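Local coordinates for protein hydroalkoxylation enzyme phnH (Penicillium herquei, PDB 6JJT) that converts a prenylated phenalenone precursor into (2'R)-atrovenetin by an enantioselective intramolecular hydroalkoxylation, a step in the biosynthesis of herqueinone-type phenalenones, at residues D[100-105]-D[111-116]; D[27-32]-D[128-133]. One frame throughout, in Å; residues are numbered along the deposited sequence. Where two conformers were deposited one is given.

Contact 1: D[100-105]-D[111-116]; sequences ILVTES and VAVLFD
Leu101 to Ser105 pair with Ala112 to Asp116 as the two arms of an antiparallel beta hairpin in the barrel wall, the axes of the two segments running at 156° to each other. Leu101–Asp116, Thr103–Leu114 and Ser105–Ala112 are the hydrogen-bonded pairs, each closed by two N-H...O bonds; Val102–Phe115 and Glu104–Val113 alternate with them as non-hydrogen-bonded pairs. In the middle, Thr103 N reaches Leu114 O at 2.9 Å with an almost straight bond (177°), and Leu114 N returns to Thr103 O at 3.0 Å. Val102, Glu104, Val113 and Phe115 share one face. With CG1 anti to the backbone N (chi1 -179°), Val102 pushes that methyl against Val113 CG1 at 3.4 Å, tighter than usual for two carbons. Its other methyl, CG2, lies 4.1 Å from Phe115 CD1, the two side chains pointing the same way, while Ile100 CG2 meets the edge of the same ring. Glu104, extended beyond CG, crosses Val111 obliquely, its CD 3.5 Å from Val111 CG1; its OE2 is hydrogen-bonded to Tyr90 OH and weakly to Tyr145 OH. On the opposite face, a water donates to Leu101 O (2.9 Å) and bonds Thr103 OG1 (2.7 Å), with a weak third bond to Leu114 O. Ser105 and Leu114 on this face pack on Leu114 and Ser105 of the third subunit. Val113 also touches Tyr145 on strand 142-148, two strands away, consistent with its face lining the interior and with the inward–outward alternation of a meandering antiparallel beta barrel.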
loop_
_atom_site.group_PDB
_atom_site.type_symbol
_atom_site.label_atom_id
_atom_site.label_comp_id
_atom_site.label_asym_id
_atom_site.label_seq_id
_atom_site.Cartn_x
_atom_site.Cartn_y
_atom_site.Cartn_z
ATOM N N ILE D 100 -1.224 15.595 11.878
ATOM C CA ILE D 100 -2.047 15.188 10.745
ATOM C C ILE D 100 -1.175 14.349 9.814
ATOM O O ILE D 100 -0.150 14.841 9.353
ATOM C CB ILE D 100 -2.602 16.403 9.972
ATOM C CG1 ILE D 100 -3.365 17.369 10.888
ATOM C CG2 ILE D 100 -3.389 15.957 8.744
ATOM C CD1 ILE D 100 -3.562 18.761 10.317
ATOM N N LEU D 101 -1.610 13.111 9.524
ATOM C CA LEU D 101 -0.908 12.349 8.477
ATOM C C LEU D 101 -1.405 12.757 7.093
ATOM O O LEU D 101 -2.625 12.796 6.846
ATOM C CB LEU D 101 -1.178 10.849 8.659
ATOM C CG LEU D 101 -0.469 9.961 7.632
ATOM C CD1 LEU D 101 1.023 9.992 7.866
ATOM C CD2 LEU D 101 -1.000 8.533 7.668
ATOM N N VAL D 102 -0.477 12.991 6.180
ATOM C CA VAL D 102 -0.768 13.311 4.801
ATOM C C VAL D 102 -0.296 12.137 3.956
ATOM O O VAL D 102 0.866 11.716 4.054
ATOM C CB VAL D 102 -0.066 14.607 4.362
ATOM C CG1 VAL D 102 -0.420 14.931 2.916
ATOM C CG2 VAL D 102 -0.456 15.796 5.280
ATOM N N THR D 103 -1.196 11.591 3.152
ATOM C CA THR D 103 -0.938 10.477 2.243
ATOM C C THR D 103 -1.033 11.008 0.825
ATOM O O THR D 103 -2.158 11.340 0.366
ATOM C CB THR D 103 -1.919 9.323 2.513
ATOM O OG1 THR D 103 -1.725 8.923 3.874
ATOM C CG2 THR D 103 -1.669 8.151 1.581
ATOM N N GLU D 104 0.102 11.096 0.119
ATOM C CA GLU D 104 0.097 11.605 -1.229
ATOM C C GLU D 104 0.336 10.491 -2.225
ATOM O O GLU D 104 1.087 9.552 -1.990
ATOM C CB GLU D 104 1.226 12.611 -1.448
ATOM C CG GLU D 104 1.060 13.934 -0.716
ATOM C CD GLU D 104 2.000 15.066 -1.122
ATOM O OE1 GLU D 104 2.993 14.744 -1.808
ATOM O OE2 GLU D 104 1.668 16.241 -0.769
ATOM N N SER D 105 -0.323 10.588 -3.361
ATOM C CA SER D 105 -0.118 9.689 -4.492
ATOM C C SER D 105 -0.142 10.531 -5.759
ATOM O O SER D 105 -1.061 11.356 -5.911
ATOM C CB SER D 105 -1.100 8.544 -4.549
ATOM O OG SER D 105 -2.441 9.039 -4.486
ATOM N N VAL D 111 -0.643 15.820 -7.901
ATOM C CA VAL D 111 -0.565 15.159 -6.600
ATOM C C VAL D 111 -1.941 15.069 -5.975
ATOM O O VAL D 111 -2.587 16.080 -5.726
ATOM C CB VAL D 111 0.402 15.912 -5.665
ATOM C CG1 VAL D 111 0.555 15.145 -4.338
ATOM C CG2 VAL D 111 1.749 16.134 -6.336
ATOM N N ALA D 112 -2.375 13.852 -5.638
ATOM C CA ALA D 112 -3.620 13.666 -4.906
ATOM C C ALA D 112 -3.294 13.470 -3.435
ATOM O O ALA D 112 -2.270 12.810 -3.136
ATOM C CB ALA D 112 -4.331 12.426 -5.424
ATOM N N VAL D 113 -4.162 13.909 -2.537
ATOM C CA VAL D 113 -3.848 13.932 -1.127
ATOM C C VAL D 113 -5.055 13.485 -0.333
ATOM O O VAL D 113 -6.203 13.873 -0.632
ATOM C CB VAL D 113 -3.511 15.374 -0.687
ATOM C CG1 VAL D 113 -2.961 15.394 0.718
ATOM C CG2 VAL D 113 -2.540 16.037 -1.630
ATOM N N LEU D 114 -4.792 12.701 0.703
ATOM C CA LEU D 114 -5.721 12.313 1.735
ATOM C C LEU D 114 -5.101 12.657 3.095
ATOM O O LEU D 114 -3.868 12.803 3.180
ATOM C CB LEU D 114 -6.039 10.810 1.655
ATOM C CG LEU D 114 -6.809 10.392 0.410
ATOM C CD1 LEU D 114 -6.696 8.880 0.227
ATOM C CD2 LEU D 114 -8.276 10.827 0.445
ATOM N N PHE D 115 -5.929 12.742 4.133
ATOM C CA PHE D 115 -5.525 13.193 5.458
ATOM C C PHE D 115 -6.104 12.317 6.542
ATOM O O PHE D 115 -7.192 11.744 6.392
ATOM C CB PHE D 115 -6.100 14.602 5.745
ATOM C CG PHE D 115 -5.707 15.647 4.725
ATOM C CD1 PHE D 115 -4.484 16.328 4.843
ATOM C CD2 PHE D 115 -6.498 15.888 3.611
ATOM C CE1 PHE D 115 -4.125 17.292 3.898
ATOM C CE2 PHE D 115 -6.119 16.805 2.653
ATOM C CZ PHE D 115 -4.937 17.507 2.791
ATOM N N ASP D 116 -5.353 12.170 7.644
ATOM C CA ASP D 116 -5.837 11.471 8.811
ATOM C C ASP D 116 -5.429 12.226 10.060
ATOM O O ASP D 116 -4.232 12.422 10.323
ATOM C CB ASP D 116 -5.290 10.041 8.856
ATOM C CG ASP D 116 -6.046 9.110 9.774
ATOM O OD1 ASP D 116 -6.447 9.535 10.870
ATOM O OD2 ASP D 116 -6.239 7.965 9.380
HETATM O O HOH W 1 -3.373 10.330 5.428
#

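Contact 2: D[27-32]-D[128-133]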
loop_
_atom_site.group_PDB
_atom_site.type_symbol
_atom_site.label_atom_id
_atom_site.label_comp_id
_atom_site.label_asym_id
_atom_site.label_seq_id
_atom_site.Cartn_x
_atom_site.Cartn_y
_atom_site.Cartn_z
ATOM N N GLU D 27 -11.712 24.473 -3.982
ATOM C CA GLU D 27 -11.454 25.558 -3.048
ATOM C C GLU D 27 -10.005 25.465 -2.597
ATOM O O GLU D 27 -9.516 24.375 -2.316
ATOM C CB GLU D 27 -12.372 25.443 -1.828
ATOM C CG GLU D 27 -13.761 26.047 -2.003
ATOM C CD GLU D 27 -13.817 27.394 -2.720
ATOM O OE1 GLU D 27 -13.094 28.345 -2.301
ATOM O OE2 GLU D 27 -14.563 27.491 -3.727
ATOM N N PHE D 28 -9.283 26.581 -2.538
ATOM C CA PHE D 28 -7.883 26.539 -2.128
ATOM C C PHE D 28 -7.776 26.036 -0.697
ATOM O O PHE D 28 -8.525 26.406 0.202
ATOM C CB PHE D 28 -7.261 27.940 -2.245
ATOM C CG PHE D 28 -5.811 27.936 -1.819
ATOM C CD1 PHE D 28 -4.846 27.204 -2.504
ATOM C CD2 PHE D 28 -5.433 28.603 -0.666
ATOM C CE1 PHE D 28 -3.522 27.210 -2.085
ATOM C CE2 PHE D 28 -4.115 28.579 -0.222
ATOM C CZ PHE D 28 -3.166 27.871 -0.927
ATOM N N LEU D 29 -6.895 25.033 -0.497
ATOM C CA LEU D 29 -6.801 24.392 0.806
ATOM C C LEU D 29 -5.518 24.773 1.547
ATOM O O LEU D 29 -5.625 25.109 2.721
ATOM C CB LEU D 29 -6.879 22.862 0.633
ATOM C CG LEU D 29 -6.965 22.026 1.912
ATOM C CD1 LEU D 29 -8.186 22.334 2.760
ATOM C CD2 LEU D 29 -6.851 20.528 1.607
ATOM N N PHE D 30 -4.341 24.600 0.911
ATOM C CA PHE D 30 -3.082 24.870 1.615
ATOM C C PHE D 30 -1.963 24.883 0.613
ATOM O O PHE D 30 -2.101 24.349 -0.474
ATOM C CB PHE D 30 -2.739 23.866 2.741
ATOM C CG PHE D 30 -2.282 22.472 2.339
ATOM C CD1 PHE D 30 -3.180 21.543 1.796
ATOM C CD2 PHE D 30 -0.964 22.071 2.564
ATOM C CE1 PHE D 30 -2.749 20.256 1.468
ATOM C CE2 PHE D 30 -0.549 20.769 2.276
ATOM C CZ PHE D 30 -1.442 19.859 1.713
ATOM N N SER D 31 -0.821 25.483 1.016
ATOM C CA SER D 31 0.417 25.337 0.289
ATOM C C SER D 31 1.424 24.625 1.194
ATOM O O SER D 31 1.336 24.637 2.420
ATOM C CB SER D 31 0.957 26.681 -0.132
ATOM O OG SER D 31 1.273 27.388 1.050
ATOM N N ALA D 32 2.405 24.027 0.521
ATOM C CA ALA D 32 3.488 23.352 1.208
ATOM C C ALA D 32 4.778 23.769 0.522
ATOM O O ALA D 32 4.864 23.763 -0.713
ATOM C CB ALA D 32 3.325 21.842 1.145
ATOM N N VAL D 128 -11.742 14.877 3.383
ATOM C CA VAL D 128 -11.298 15.660 2.248
ATOM C C VAL D 128 -10.443 14.861 1.262
ATOM O O VAL D 128 -9.470 14.184 1.650
ATOM C CB VAL D 128 -10.499 16.910 2.702
ATOM C CG1 VAL D 128 -9.836 17.645 1.545
ATOM C CG2 VAL D 128 -11.424 17.830 3.529
ATOM N N THR D 129 -10.716 15.004 -0.026
ATOM C CA THR D 129 -9.777 14.672 -1.089
ATOM C C THR D 129 -9.212 15.977 -1.631
ATOM O O THR D 129 -9.984 16.876 -2.111
ATOM C CB THR D 129 -10.459 13.989 -2.288
ATOM O OG1 THR D 129 -11.703 14.687 -2.576
ATOM C CG2 THR D 129 -10.876 12.580 -1.963
ATOM N N ALA D 130 -7.896 16.140 -1.610
ATOM C CA ALA D 130 -7.259 17.299 -2.215
ATOM C C ALA D 130 -6.372 16.953 -3.383
ATOM O O ALA D 130 -6.055 15.782 -3.637
ATOM C CB ALA D 130 -6.512 18.076 -1.147
ATOM N N TRP D 131 -5.889 17.984 -4.086
ATOM C CA TRP D 131 -5.120 17.841 -5.304
ATOM C C TRP D 131 -4.186 19.040 -5.392
ATOM O O TRP D 131 -4.661 20.161 -5.119
ATOM C CB TRP D 131 -6.057 17.829 -6.520
ATOM C CG TRP D 131 -5.362 17.626 -7.815
ATOM C CD1 TRP D 131 -5.235 16.452 -8.512
ATOM C CD2 TRP D 131 -4.687 18.602 -8.629
ATOM N NE1 TRP D 131 -4.545 16.624 -9.663
ATOM C CE2 TRP D 131 -4.205 17.941 -9.778
ATOM C CE3 TRP D 131 -4.452 19.987 -8.515
ATOM C CZ2 TRP D 131 -3.473 18.563 -10.774
ATOM C CZ3 TRP D 131 -3.729 20.610 -9.511
ATOM C CH2 TRP D 131 -3.282 19.923 -10.639
ATOM N N GLY D 132 -2.926 18.807 -5.761
ATOM C CA GLY D 132 -1.977 19.909 -5.832
ATOM C C GLY D 132 -0.978 19.732 -6.942
ATOM O O GLY D 132 -0.830 18.658 -7.516
ATOM N N THR D 133 -0.238 20.826 -7.229
ATOM C CA THR D 133 0.821 20.794 -8.210
ATOM C C THR D 133 1.697 22.022 -7.953
ATOM O O THR D 133 1.209 22.953 -7.312
ATOM C CB THR D 133 0.227 20.789 -9.626
ATOM O OG1 THR D 133 1.212 20.391 -10.552
ATOM C CG2 THR D 133 -0.327 22.149 -10.062
#
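Val128 and Leu29 meet through one methyl each, Val128 CG1 and Leu29 CD2, which come tip to tip at 4.2 Å. Val128 has CG1 anti to its backbone N (chi1 171°), which turns this branch to the leucine. The same CD2 methyl also meets Ala130, two residues further on. Phe115 on strand 110-116 packs on both Leu29 and Val128, adding an aromatic neighbour to the pair. At Thr129 the CB turns away from 27-32; OG1 is hydrogen-bonded to Trp131 NE1 of the third subunit, consistent with this side facing outward, toward the neighbouring subunit. Ala130 turns back toward 27-32 and supplies the closer approach, its CB lying 3.7 Å from Leu29 CD2. Leu29 CD2 thus touches both Ala130 CB and Val128 CG1, which are themselves 4.3 Å apart, a small apolar fit with no polar bond across it. The backbones are not paired: Leu29 CA and Ala130 CA are 7.7 Å apart, because strand 142-148 runs between the two in the closed antiparallel barrel. Leu29 and Phe30 both face Tyr145 on that strand, a classic beta bulge, and the psi of Leu29 (-53°) departs from the extended values of its neighbours. Leu29 O, at this irregularity, is hydrogen-bonded to Asn64 ND2, and the Phe30 ring that follows is stacked with the ring of Tyr145. Trp131 comes next, its NE1 hydrogen-bonded to Thr129 OG1 of the third subunit, so the Thr129–Trp131 bond is made twice, once in each direction between the two chains. At the end of the segment, Thr133 OG1 is hydrogen-bonded to Pro109 O.

The centres of contact 1 and contact 2 lie 10 Å apart in one antiparallel barrel. Along the chain, 27-32 comes first, then both segments of contact 1, then 128-133. Strands 110-116 and 129-133 are neighbours in the sheet and tie the contacts directly: Val111 O lies 2.7 Å from Gly132 N and Val113 N 2.9 Å from Ala130 O, both probable hydrogen bonds. Phe115 CZ also packs 3.8 Å from Phe30 CE1. Contact 1 thus joins successive strands, whereas contact 2 joins side chains of the first strand and strand 129-133 across strand 142-148, which pairs with 26-44 to close the barrel; both touch the third subunit of the homotetramer.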